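Extracellular ligand-binding receptor (Verminephrobacter eiseniae, PDB 4M88) probably binds an amino acid outside the cytoplasm as the solute-binding component of an ABC transporter. Local coordinates at residues A[130-135]-A[226-231]; A[144-149]-A[201-206]; A[189-194]-A[219-224]. One frame throughout, in Å; residues are numbered along the deposited sequence.

Contact 1 of 3, residues A[130-135]-A[226-231]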
loop_
_atom_site.group_PDB
_atom_site.type_symbol
_atom_site.label_atom_id
_atom_site.label_comp_id
_atom_site.label_asym_id
_atom_site.label_seq_id
_atom_site.Cartn_x
_atom_site.Cartn_y
_atom_site.Cartn_z
ATOM N N GLU A 130 -12.250 -3.676 7.867
ATOM C CA GLU A 130 -12.870 -4.219 9.077
ATOM C C GLU A 130 -12.500 -3.369 10.288
ATOM O O GLU A 130 -13.345 -3.077 11.139
ATOM C CB GLU A 130 -12.488 -5.682 9.288
ATOM C CG GLU A 130 -13.186 -6.634 8.303
ATOM C CD GLU A 130 -12.599 -8.045 8.300
ATOM O OE1 GLU A 130 -11.456 -8.234 8.780
ATOM O OE2 GLU A 130 -13.288 -8.965 7.807
ATOM N N GLU A 131 -11.235 -2.967 10.351
ATOM C CA GLU A 131 -10.748 -2.080 11.404
ATOM C C GLU A 131 -11.439 -0.710 11.380
ATOM O O GLU A 131 -11.790 -0.171 12.430
ATOM C CB GLU A 131 -9.236 -1.899 11.263
ATOM C CG GLU A 131 -8.615 -1.023 12.325
ATOM C CD GLU A 131 -8.346 -1.770 13.616
ATOM O OE1 GLU A 131 -8.686 -2.973 13.694
ATOM O OE2 GLU A 131 -7.786 -1.151 14.548
ATOM N N ILE A 132 -11.621 -0.147 10.188
ATOM C CA ILE A 132 -12.310 1.145 10.059
ATOM C C ILE A 132 -13.735 1.039 10.572
ATOM O O ILE A 132 -14.214 1.915 11.304
ATOM C CB ILE A 132 -12.371 1.617 8.613
ATOM C CG1 ILE A 132 -11.062 2.252 8.213
ATOM C CG2 ILE A 132 -13.461 2.678 8.434
ATOM C CD1 ILE A 132 -11.039 2.680 6.777
ATOM N N VAL A 133 -14.421 -0.040 10.207
ATOM C CA VAL A 133 -15.810 -0.171 10.619
ATOM C C VAL A 133 -15.924 -0.379 12.134
ATOM O O VAL A 133 -16.842 0.149 12.772
ATOM C CB VAL A 133 -16.554 -1.255 9.812
ATOM C CG1 VAL A 133 -17.998 -1.344 10.272
ATOM C CG2 VAL A 133 -16.513 -0.893 8.338
ATOM N N SER A 134 -14.980 -1.115 12.713
ATOM C CA SER A 134 -14.906 -1.250 14.170
ATOM C C SER A 134 -14.680 0.118 14.838
ATOM O O SER A 134 -15.317 0.463 15.845
ATOM C CB SER A 134 -13.768 -2.204 14.541
ATOM O OG SER A 134 -13.506 -2.169 15.934
ATOM N N HIS A 135 -13.766 0.892 14.267
ATOM C CA HIS A 135 -13.415 2.204 14.802
ATOM C C HIS A 135 -14.622 3.130 14.732
ATOM O O HIS A 135 -14.911 3.861 15.681
ATOM C CB HIS A 135 -12.238 2.769 14.008
ATOM C CG HIS A 135 -11.837 4.160 14.395
ATOM N ND1 HIS A 135 -11.037 4.430 15.481
ATOM C CD2 HIS A 135 -12.102 5.353 13.809
ATOM C CE1 HIS A 135 -10.840 5.737 15.563
ATOM N NE2 HIS A 135 -11.473 6.317 14.563
ATOM N N PRO A 226 -16.031 13.150 10.199
ATOM C CA PRO A 226 -14.786 12.382 10.046
ATOM C C PRO A 226 -14.767 11.627 8.728
ATOM O O PRO A 226 -15.788 11.058 8.326
ATOM C CB PRO A 226 -14.856 11.383 11.211
ATOM C CG PRO A 226 -15.618 12.121 12.258
ATOM C CD PRO A 226 -16.673 12.886 11.505
ATOM N N LEU A 227 -13.613 11.634 8.064
ATOM C CA LEU A 227 -13.426 10.895 6.828
ATOM C C LEU A 227 -12.378 9.838 7.133
ATOM O O LEU A 227 -11.465 10.073 7.939
ATOM C CB LEU A 227 -12.925 11.828 5.724
ATOM C CG LEU A 227 -13.703 13.125 5.512
ATOM C CD1 LEU A 227 -13.042 13.940 4.383
ATOM C CD2 LEU A 227 -15.168 12.853 5.183
ATOM N N PHE A 228 -12.520 8.661 6.542
ATOM C CA PHE A 228 -11.572 7.584 6.795
ATOM C C PHE A 228 -11.014 7.104 5.469
ATOM O O PHE A 228 -11.748 6.972 4.485
ATOM C CB PHE A 228 -12.241 6.407 7.505
ATOM C CG PHE A 228 -13.073 6.807 8.689
ATOM C CD1 PHE A 228 -12.472 7.215 9.866
ATOM C CD2 PHE A 228 -14.458 6.762 8.621
ATOM C CE1 PHE A 228 -13.246 7.583 10.963
ATOM C CE2 PHE A 228 -15.236 7.129 9.710
ATOM C CZ PHE A 228 -14.625 7.539 10.878
ATOM N N VAL A 229 -9.713 6.857 5.435
ATOM C CA VAL A 229 -9.085 6.386 4.212
ATOM C C VAL A 229 -8.141 5.250 4.536
ATOM O O VAL A 229 -7.697 5.111 5.678
ATOM C CB VAL A 229 -8.296 7.506 3.494
ATOM C CG1 VAL A 229 -9.202 8.681 3.179
ATOM C CG2 VAL A 229 -7.113 7.951 4.340
ATOM N N LEU A 230 -7.836 4.432 3.531
ATOM C CA LEU A 230 -6.927 3.309 3.711
ATOM C C LEU A 230 -5.486 3.743 3.468
ATOM O O LEU A 230 -5.216 4.928 3.255
ATOM C CB LEU A 230 -7.310 2.167 2.767
ATOM C CG LEU A 230 -8.764 1.700 2.865
ATOM C CD1 LEU A 230 -9.018 0.519 1.923
ATOM C CD2 LEU A 230 -9.092 1.318 4.290
ATOM N N SER A 231 -4.569 2.776 3.492
ATOM C CA SER A 231 -3.133 3.053 3.439
ATOM C C SER A 231 -2.624 3.534 2.079
ATOM O O SER A 231 -1.704 2.930 1.526
ATOM C CB SER A 231 -2.351 1.799 3.825
ATOM O OG SER A 231 -2.495 1.508 5.196
#
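Ile132 and Phe228 join helix 125-138 to strand 227-229 in one lobe of the periplasmic-binding-protein fold, where a helix covers one face of a largely parallel sheet. The helix segment and the short strand run nearly antiparallel, at 159°, with axes 9.8 Å apart at closest. The tight part lies around Ile132, whose branched side chain meets the strand and the residue after it with two methyl groups. CG2, anti to the backbone N, rests on the root of Phe228, 4.0 Å from its CB, and also packs on Leu203 of the adjoining strand. CD1 reaches Leu230 CD2, and the two side chains cross at about a right angle. An alanine in place of Ile132 would probably open a gap over Phe228 CB and leave the Leu230 methyl without this neighbour. One turn on, the packing is looser, and His135 is partly exposed; an imidazole suits this margin by offering a carbon to Phe228. The two rings, planes at 85°, are obliquely placed. Phe228 CE1 lies at the His135 ring edge, 3.8 Å from CD2, whereas at the tight end Ile132 CD1 and Leu230 CD2 close to 3.4 Å, shorter than usual for two methyl carbons.

Contact 2 of 3, residues A[144-149]-A[201-206]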
loop_
_atom_site.group_PDB
_atom_site.type_symbol
_atom_site.label_atom_id
_atom_site.label_comp_id
_atom_site.label_asym_id
_atom_site.label_seq_id
_atom_site.Cartn_x
_atom_site.Cartn_y
_atom_site.Cartn_z
ATOM N N LEU A 144 -22.925 5.115 8.112
ATOM C CA LEU A 144 -21.675 5.332 7.385
ATOM C C LEU A 144 -21.944 5.471 5.899
ATOM O O LEU A 144 -22.781 4.755 5.355
ATOM C CB LEU A 144 -20.750 4.135 7.577
ATOM C CG LEU A 144 -19.779 4.127 8.750
ATOM C CD1 LEU A 144 -19.007 2.803 8.790
ATOM C CD2 LEU A 144 -18.818 5.304 8.634
ATOM N N ALA A 145 -21.241 6.388 5.243
ATOM C CA ALA A 145 -21.275 6.467 3.788
ATOM C C ALA A 145 -19.903 6.064 3.258
ATOM O O ALA A 145 -18.894 6.261 3.932
ATOM C CB ALA A 145 -21.610 7.875 3.335
ATOM N N THR A 146 -19.861 5.497 2.058
ATOM C CA THR A 146 -18.585 5.197 1.403
ATOM C C THR A 146 -18.578 5.864 0.036
ATOM O O THR A 146 -19.542 5.734 -0.717
ATOM C CB THR A 146 -18.374 3.694 1.194
ATOM O OG1 THR A 146 -18.454 3.013 2.452
ATOM C CG2 THR A 146 -17.007 3.421 0.542
ATOM N N LEU A 147 -17.509 6.595 -0.264
ATOM C CA LEU A 147 -17.295 7.155 -1.601
ATOM C C LEU A 147 -16.242 6.298 -2.277
ATOM O O LEU A 147 -15.139 6.174 -1.752
ATOM C CB LEU A 147 -16.792 8.588 -1.493
ATOM C CG LEU A 147 -16.361 9.271 -2.799
ATOM C CD1 LEU A 147 -17.553 9.384 -3.751
ATOM C CD2 LEU A 147 -15.780 10.656 -2.524
ATOM N N TYR A 148 -16.553 5.679 -3.420
ATOM C CA TYR A 148 -15.549 4.801 -4.037
ATOM C C TYR A 148 -15.453 4.990 -5.545
ATOM O O TYR A 148 -16.431 5.329 -6.198
ATOM C CB TYR A 148 -15.796 3.325 -3.677
ATOM C CG TYR A 148 -17.018 2.719 -4.324
ATOM C CD1 TYR A 148 -16.891 1.882 -5.426
ATOM C CD2 TYR A 148 -18.290 2.982 -3.835
ATOM C CE1 TYR A 148 -17.991 1.325 -6.030
ATOM C CE2 TYR A 148 -19.409 2.423 -4.437
ATOM C CZ TYR A 148 -19.239 1.588 -5.532
ATOM O OH TYR A 148 -20.324 1.017 -6.152
ATOM N N GLN A 149 -14.261 4.798 -6.094
ATOM C CA GLN A 149 -14.099 5.002 -7.532
ATOM C C GLN A 149 -14.614 3.781 -8.276
ATOM O O GLN A 149 -14.427 2.647 -7.827
ATOM C CB GLN A 149 -12.646 5.272 -7.917
ATOM C CG GLN A 149 -12.484 5.636 -9.407
ATOM C CD GLN A 149 -11.049 5.884 -9.818
ATOM O OE1 GLN A 149 -10.237 6.358 -9.029
ATOM N NE2 GLN A 149 -10.729 5.559 -11.064
ATOM N N GLY A 201 -19.981 9.515 9.292
ATOM C CA GLY A 201 -18.603 9.368 8.860
ATOM C C GLY A 201 -18.602 8.904 7.421
ATOM O O GLY A 201 -19.610 8.359 6.946
ATOM N N VAL A 202 -17.496 9.136 6.714
ATOM C CA VAL A 202 -17.405 8.766 5.305
ATOM C C VAL A 202 -16.081 8.081 5.007
ATOM O O VAL A 202 -15.015 8.638 5.299
ATOM C CB VAL A 202 -17.511 9.996 4.369
ATOM C CG1 VAL A 202 -17.580 9.537 2.908
ATOM C CG2 VAL A 202 -18.731 10.852 4.705
ATOM N N LEU A 203 -16.154 6.881 4.429
ATOM C CA LEU A 203 -14.976 6.166 3.947
ATOM C C LEU A 203 -14.722 6.534 2.498
ATOM O O LEU A 203 -15.648 6.527 1.689
ATOM C CB LEU A 203 -15.198 4.656 4.004
ATOM C CG LEU A 203 -15.018 3.818 5.254
ATOM C CD1 LEU A 203 -16.133 4.083 6.246
ATOM C CD2 LEU A 203 -14.990 2.339 4.845
ATOM N N VAL A 204 -13.472 6.827 2.150
ATOM C CA VAL A 204 -13.125 7.073 0.749
ATOM C C VAL A 204 -12.204 5.968 0.249
ATOM O O VAL A 204 -11.155 5.723 0.842
ATOM C CB VAL A 204 -12.480 8.451 0.575
ATOM C CG1 VAL A 204 -12.301 8.773 -0.901
ATOM C CG2 VAL A 204 -13.353 9.519 1.245
ATOM N N ILE A 205 -12.606 5.288 -0.826
ATOM C CA ILE A 205 -11.879 4.121 -1.337
ATOM C C ILE A 205 -11.504 4.309 -2.795
ATOM O O ILE A 205 -12.366 4.571 -3.630
ATOM C CB ILE A 205 -12.738 2.838 -1.210
ATOM C CG1 ILE A 205 -12.976 2.508 0.268
ATOM C CG2 ILE A 205 -12.083 1.659 -1.917
ATOM C CD1 ILE A 205 -13.699 1.178 0.504
ATOM N N GLY A 206 -10.222 4.177 -3.112
ATOM C CA GLY A 206 -9.792 4.328 -4.489
ATOM C C GLY A 206 -8.297 4.524 -4.572
ATOM O O GLY A 206 -7.609 4.504 -3.546
#
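Parallel beta/alpha architecture, in a lobe of the periplasmic-binding-protein fold, brings together two neighbouring strands inside the mixed sheet, near its 174-180 edge. Two successive beta-alpha-beta connections link them, through helix 152-166, strand 174-180 and helix 184-195. Ala145 to Tyr148 pair in order with Val202 to Ile205, and the strand axes diverge by 21°. Five backbone hydrogen bonds form the ladder. Ala145 and Leu147 each give an N-H to one residue of 201-206 and take one at O from another; the shortest bond is Leu147 N to Leu203 O, 2.7 Å, with an angle of 162° at the hydrogen and the donor nearly on the C=O line. Gln149 N closes the ladder on Ile205 O at 3.1 Å.

On the face carrying Leu144, Thr146, Tyr148, Leu203 and Ile205, side chains pack closely. Leu144 CD2 lies 3.8 Å from Leu203 CD1 and 3.6 Å from Gly201 O. Glycine suits position 201 because a CB there would press against that methyl. Thr146 turns CG2 anti to its backbone N (chi1 -57° places OG1 beside that N), and this methyl meets Ile205 CD1 at 4.0 Å. Its OG1 is buried with no hydrogen-bond partner in the model, consistent with threonine being used here mainly for its beta-branched shape. Tyr148 contributes its CB, 4.0 Å from Ile205 CB, while its ring leads away from the pair. On the other face Leu147 CD2 approaches Val204 CG1 at 4.3 Å; leucine and valine suit it because apolar residues such as Ile194 and Leu218 lie against it.

Strand 174-180 continues the sheet beyond Leu144, Thr146 and Tyr148, and strand 227-229 lies beyond 201-205. Helix 152-166 packs on Thr146, Tyr148 and Ile205, whereas helices 184-195 and 208-220 cover Leu147, Val202 and Val204.

Contact 3 of 3, residues A[189-194]-A[219-224]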
loop_
_atom_site.group_PDB
_atom_site.type_symbol
_atom_site.label_atom_id
_atom_site.label_comp_id
_atom_site.label_asym_id
_atom_site.label_seq_id
_atom_site.Cartn_x
_atom_site.Cartn_y
_atom_site.Cartn_z
ATOM N N ALA A 189 -20.435 15.923 -7.823
ATOM C CA ALA A 189 -21.792 15.398 -7.788
ATOM C C ALA A 189 -21.914 14.303 -6.728
ATOM O O ALA A 189 -22.906 14.238 -5.996
ATOM C CB ALA A 189 -22.189 14.870 -9.163
ATOM N N ALA A 190 -20.905 13.439 -6.649
ATOM C CA ALA A 190 -20.909 12.376 -5.657
ATOM C C ALA A 190 -20.885 12.959 -4.251
ATOM O O ALA A 190 -21.534 12.430 -3.344
ATOM C CB ALA A 190 -19.717 11.428 -5.869
ATOM N N ALA A 191 -20.123 14.037 -4.071
ATOM C CA ALA A 191 -19.993 14.663 -2.761
ATOM C C ALA A 191 -21.301 15.313 -2.333
ATOM O O ALA A 191 -21.666 15.263 -1.156
ATOM C CB ALA A 191 -18.849 15.680 -2.758
ATOM N N ARG A 192 -21.998 15.926 -3.285
ATOM C CA ARG A 192 -23.321 16.499 -3.020
ATOM C C ARG A 192 -24.308 15.425 -2.578
ATOM O O ARG A 192 -25.123 15.662 -1.681
ATOM C CB ARG A 192 -23.868 17.246 -4.240
ATOM C CG ARG A 192 -23.534 18.729 -4.258
ATOM C CD ARG A 192 -24.360 19.493 -5.299
ATOM N NE ARG A 192 -25.597 18.801 -5.665
ATOM C CZ ARG A 192 -26.596 19.357 -6.351
ATOM N NH1 ARG A 192 -26.521 20.625 -6.736
ATOM N NH2 ARG A 192 -27.680 18.647 -6.646
ATOM N N GLN A 193 -24.248 14.251 -3.208
ATOM C CA GLN A 193 -25.104 13.133 -2.797
ATOM C C GLN A 193 -24.779 12.703 -1.373
ATOM O O GLN A 193 -25.678 12.511 -0.556
ATOM C CB GLN A 193 -24.953 11.941 -3.751
ATOM C CG GLN A 193 -25.568 10.625 -3.231
ATOM C CD GLN A 193 -27.071 10.494 -3.493
ATOM O OE1 GLN A 193 -27.708 11.410 -4.008
ATOM N NE2 GLN A 193 -27.638 9.342 -3.135
ATOM N N ILE A 194 -23.491 12.561 -1.074
ATOM C CA ILE A 194 -23.074 12.144 0.266
ATOM C C ILE A 194 -23.492 13.171 1.313
ATOM O O ILE A 194 -23.939 12.819 2.404
ATOM C CB ILE A 194 -21.568 11.855 0.315
ATOM C CG1 ILE A 194 -21.289 10.575 -0.475
ATOM C CG2 ILE A 194 -21.066 11.725 1.770
ATOM C CD1 ILE A 194 -19.843 10.289 -0.710
ATOM N N ARG A 219 -15.051 18.002 1.510
ATOM C CA ARG A 219 -14.908 19.218 2.313
ATOM C C ARG A 219 -15.598 20.407 1.639
ATOM O O ARG A 219 -16.280 21.198 2.296
ATOM C CB ARG A 219 -13.431 19.552 2.580
ATOM C CG ARG A 219 -12.698 18.586 3.488
ATOM C CD ARG A 219 -13.517 18.163 4.685
ATOM N NE ARG A 219 -12.683 17.509 5.691
ATOM C CZ ARG A 219 -13.142 16.690 6.640
ATOM N NH1 ARG A 219 -14.441 16.401 6.723
ATOM N NH2 ARG A 219 -12.297 16.160 7.517
ATOM N N LYS A 220 -15.443 20.516 0.322
ATOM C CA LYS A 220 -16.101 21.584 -0.432
ATOM C C LYS A 220 -17.628 21.462 -0.427
ATOM O O LYS A 220 -18.335 22.459 -0.566
ATOM C CB LYS A 220 -15.595 21.622 -1.871
ATOM C CG LYS A 220 -14.309 22.398 -2.017
ATOM C CD LYS A 220 -13.943 22.595 -3.477
ATOM C CE LYS A 220 -12.989 23.767 -3.643
ATOM N NZ LYS A 220 -12.330 23.736 -4.982
ATOM N N ALA A 221 -18.133 20.241 -0.262
ATOM C CA ALA A 221 -19.575 20.026 -0.163
ATOM C C ALA A 221 -20.058 20.164 1.280
ATOM O O ALA A 221 -21.192 19.809 1.590
ATOM C CB ALA A 221 -19.965 18.672 -0.733
ATOM N N ASP A 222 -19.191 20.698 2.140
ATOM C CA ASP A 222 -19.484 20.933 3.559
ATOM C C ASP A 222 -19.734 19.634 4.318
ATOM O O ASP A 222 -20.528 19.598 5.265
ATOM C CB ASP A 222 -20.662 21.903 3.741
ATOM C CG ASP A 222 -20.367 23.305 3.200
ATOM O OD1 ASP A 222 -19.191 23.728 3.237
ATOM O OD2 ASP A 222 -21.318 23.983 2.750
ATOM N N VAL A 223 -19.070 18.564 3.898
ATOM C CA VAL A 223 -19.074 17.346 4.694
ATOM C C VAL A 223 -17.951 17.519 5.708
ATOM O O VAL A 223 -16.775 17.346 5.378
ATOM C CB VAL A 223 -18.861 16.094 3.832
ATOM C CG1 VAL A 223 -18.788 14.844 4.710
ATOM C CG2 VAL A 223 -20.000 15.958 2.849
ATOM N N THR A 224 -18.321 17.907 6.926
ATOM C CA THR A 224 -17.357 18.195 7.981
ATOM C C THR A 224 -17.128 16.981 8.884
ATOM O O THR A 224 -16.297 17.024 9.795
ATOM C CB THR A 224 -17.846 19.360 8.839
ATOM O OG1 THR A 224 -19.150 19.052 9.339
ATOM C CG2 THR A 224 -17.940 20.624 7.999
#
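Two bare methyl groups, Ala191 CB and Ala221 CB, make the closest side-chain approach between 189-194 and 219-224, 3.8 Å. Ala221 comes just after helix 208-220, which ends in a Schellman motif; this helix and helix 184-195 belong to the layer on one face of the mixed sheet. No hydrogen bond crosses the contact, which rests on small apolar surfaces. Alanine suits both positions because the backbones come close, with CA atoms of Arg192 and Ala221 5.9 Å apart; Ala221 CB also lies 3.8 Å from Ala191 O. Asp222, at positive phi (64°), is the C-prime residue, and its N-H bonds to Arg219 O while Val223 N returns to Leu218 O. This reversal brings Val223 back toward helix 184-195. With its CG1 anti to the backbone N (chi1 177°), its CG2 faces Ile194 CG2 at a loose 4.5 Å. Valine and isoleucine are apt here, since both also pack on Val202 of the sheet beneath. Arg192 lies at the exposed margin, as befits a charged group. Arg219 turns the edge of its guanidinium to the turn, NE bonding to Gly246 O and NH1 also to Gln225 O. Its NH1 donates to Val223 O at 2.9 Å, the acceptor lying within 5° of the guanidinium plane.

From the N terminus, the first of the segments in contact is on helix 125-138, which leads directly into strand 143-149. Contact 2 then closes the return of the chain through helix 152-166, strand 174-180 and helix 184-195 to strand 201-205. Contact 3 starts within that excursion and ends beyond it, joining helix 184-195 to the end of helix 208-220; contacts 2 and 3 therefore cross. Contact 1 spans the longest interval, reaching strand 227-229, and encloses both others. Phe228 N and O probably bond to Val202 O and Val204 N, which joins strands 227-229 and 201-205 in one sheet, while Ile194 ties contact 3 to the face carrying Leu147 and Val202.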